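Local coordinates for protein putative regulator of transfer genes ArtA (Staphylococcus aureus subsp. aureus USA300, PDB 3GXQ) that binds DNA through a ribbon-helix-helix motif and probably controls plasmid transfer genes, at residues 27-31 and 32-36. Sequence-based numbering, arbitrary orientation.
Sequences IKYAQ and EKDFD
Glu-32 folds back against Lys-28 on the outer side of helix 20-33, the first helix of the ribbon-helix-helix fold, just before the chain turns into helix 38-53. Its N donates to Lys-28 O at 3.1 Å, and its side chain, extended beyond CG, passes the same carbonyl: CG is 3.2 Å and CD 3.3 Å from Lys-28 O. Glu-32 OE1 thereby comes into close van der Waals contact with Lys-28 CG. Lys-28 NZ stays 5.0 Å from that OE1, too far for a salt bridge, though the opposite charges may still attract weakly.

Tyr-29 lies on the side facing helix 38-53. A chi1 of -180° sets its CG beside its own carbonyl carbon, and the ring projects outward while leaning toward the helix C-terminus. There Lys-33 CG lies over one face, offset toward the rim, 4.2 Å from the Tyr-29 ring centroid and 21° off the normal, a CH-pi contact. The ring also packs on Ala-41 and on Ile-53 of the second subunit, which ties this turn to the dimer.

Gln-31 runs alongside Asp-36, pointing the same way, with its CG 3.4 Å from Asp-36 OD1. A water donates to Gln-31 O and accepts from Phe-35 N, bridging the turn.

The carbonyl of Ala-30 organises the helix end, accepting two backbone bonds from opposite faces of its plane. Asp-34 N lies 2.7 Å from Ala-30 O, the usual i+4 bond. Asp-36 N, 2.9 Å from the same Ala-30 O, folds the loop back over the last turn and sits 63° out of the carbonyl plane, not on a lone pair.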
loop_
_atom_site.group_PDB
_atom_site.type_symbol
_atom_site.label_atom_id
_atom_site.label_comp_id
_atom_site.label_asym_id
_atom_site.label_seq_id
_atom_site.Cartn_x
_atom_site.Cartn_y
_atom_site.Cartn_z
ATOM N N ILE B 27 -5.821 -9.523 0.099
ATOM C CA ILE B 27 -5.574 -10.920 0.421
ATOM C C ILE B 27 -6.032 -11.846 -0.720
ATOM O O ILE B 27 -5.324 -12.798 -1.077
ATOM C CB ILE B 27 -6.268 -11.316 1.728
ATOM C CG1 ILE B 27 -5.507 -10.710 2.918
ATOM C CG2 ILE B 27 -6.360 -12.827 1.827
ATOM C CD1 ILE B 27 -6.211 -10.918 4.259
ATOM N N LYS B 28 -7.197 -11.576 -1.303
ATOM C CA LYS B 28 -7.663 -12.409 -2.397
ATOM C C LYS B 28 -6.659 -12.314 -3.544
ATOM O O LYS B 28 -6.396 -13.306 -4.204
ATOM C CB LYS B 28 -9.050 -11.968 -2.865
ATOM C CG LYS B 28 -9.611 -12.783 -4.028
ATOM C CD LYS B 28 -11.077 -12.450 -4.272
ATOM C CE LYS B 28 -11.943 -12.823 -3.067
ATOM N NZ LYS B 28 -12.103 -14.302 -2.885
ATOM N N TYR B 29 -6.089 -11.130 -3.772
ATOM C CA TYR B 29 -5.096 -10.944 -4.841
ATOM C C TYR B 29 -3.806 -11.701 -4.500
ATOM O O TYR B 29 -3.159 -12.275 -5.373
ATOM C CB TYR B 29 -4.768 -9.453 -5.028
ATOM C CG TYR B 29 -3.744 -9.162 -6.123
ATOM C CD1 TYR B 29 -4.142 -8.912 -7.434
ATOM C CD2 TYR B 29 -2.378 -9.166 -5.850
ATOM C CE1 TYR B 29 -3.205 -8.675 -8.446
ATOM C CE2 TYR B 29 -1.430 -8.933 -6.855
ATOM C CZ TYR B 29 -1.850 -8.689 -8.150
ATOM O OH TYR B 29 -0.913 -8.473 -9.151
ATOM N N ALA B 30 -3.432 -11.688 -3.226
ATOM C CA ALA B 30 -2.229 -12.373 -2.774
ATOM C C ALA B 30 -2.400 -13.879 -2.984
ATOM O O ALA B 30 -1.471 -14.585 -3.380
ATOM C CB ALA B 30 -1.975 -12.060 -1.299
ATOM N N GLN B 31 -3.605 -14.365 -2.725
ATOM C CA GLN B 31 -3.903 -15.775 -2.908
ATOM C C GLN B 31 -3.794 -16.176 -4.383
ATOM O O GLN B 31 -3.142 -17.166 -4.717
ATOM C CB GLN B 31 -5.308 -16.079 -2.382
ATOM C CG GLN B 31 -5.425 -16.019 -0.872
ATOM C CD GLN B 31 -6.859 -16.096 -0.406
ATOM O OE1 GLN B 31 -7.784 -16.157 -1.221
ATOM N NE2 GLN B 31 -7.058 -16.085 0.915
ATOM N N GLU B 32 -4.405 -15.387 -5.261
ATOM C CA GLU B 32 -4.400 -15.659 -6.695
ATOM C C GLU B 32 -3.043 -15.450 -7.368
ATOM O O GLU B 32 -2.699 -16.165 -8.320
ATOM C CB GLU B 32 -5.438 -14.765 -7.383
ATOM C CG GLU B 32 -6.861 -14.945 -6.860
ATOM C CD GLU B 32 -7.770 -13.776 -7.213
ATOM O OE1 GLU B 32 -8.940 -13.775 -6.776
ATOM O OE2 GLU B 32 -7.312 -12.855 -7.925
ATOM N N LYS B 33 -2.268 -14.492 -6.864
ATOM C CA LYS B 33 -0.985 -14.171 -7.475
ATOM C C LYS B 33 0.306 -14.382 -6.698
ATOM O O LYS B 33 1.313 -14.730 -7.298
ATOM C CB LYS B 33 -0.994 -12.709 -7.951
ATOM C CG LYS B 33 -1.863 -12.423 -9.163
ATOM C CD LYS B 33 -1.325 -13.107 -10.409
ATOM C CE LYS B 33 -2.194 -12.812 -11.615
ATOM N NZ LYS B 33 -3.580 -13.314 -11.401
ATOM N N ASP B 34 0.308 -14.181 -5.387
ATOM C CA ASP B 34 1.570 -14.284 -4.670
ATOM C C ASP B 34 1.718 -15.329 -3.597
ATOM O O ASP B 34 2.446 -15.108 -2.632
ATOM C CB ASP B 34 1.898 -12.939 -4.057
ATOM C CG ASP B 34 1.552 -11.787 -4.971
ATOM O OD1 ASP B 34 2.241 -11.585 -5.990
ATOM O OD2 ASP B 34 0.571 -11.081 -4.676
ATOM N N PHE B 35 1.060 -16.470 -3.759
ATOM C CA PHE B 35 1.146 -17.523 -2.757
ATOM C C PHE B 35 0.853 -16.995 -1.364
ATOM O O PHE B 35 1.536 -17.331 -0.399
ATOM C CB PHE B 35 2.522 -18.180 -2.812
ATOM C CG PHE B 35 2.708 -19.070 -4.014
ATOM C CD1 PHE B 35 3.963 -19.238 -4.588
ATOM C CD2 PHE B 35 1.624 -19.754 -4.561
ATOM C CE1 PHE B 35 4.135 -20.071 -5.692
ATOM C CE2 PHE B 35 1.787 -20.593 -5.666
ATOM C CZ PHE B 35 3.046 -20.753 -6.232
ATOM N N ASP B 36 -0.180 -16.158 -1.292
ATOM C CA ASP B 36 -0.653 -15.572 -0.050
ATOM C C ASP B 36 0.314 -14.615 0.640
ATOM O O ASP B 36 0.121 -14.286 1.795
ATOM C CB ASP B 36 -1.087 -16.689 0.911
ATOM C CG ASP B 36 -2.323 -16.318 1.714
ATOM O OD1 ASP B 36 -2.942 -15.289 1.375
ATOM O OD2 ASP B 36 -2.691 -17.043 2.663
HETATM O O HOH W 1 -0.787 -17.653 -6.120
#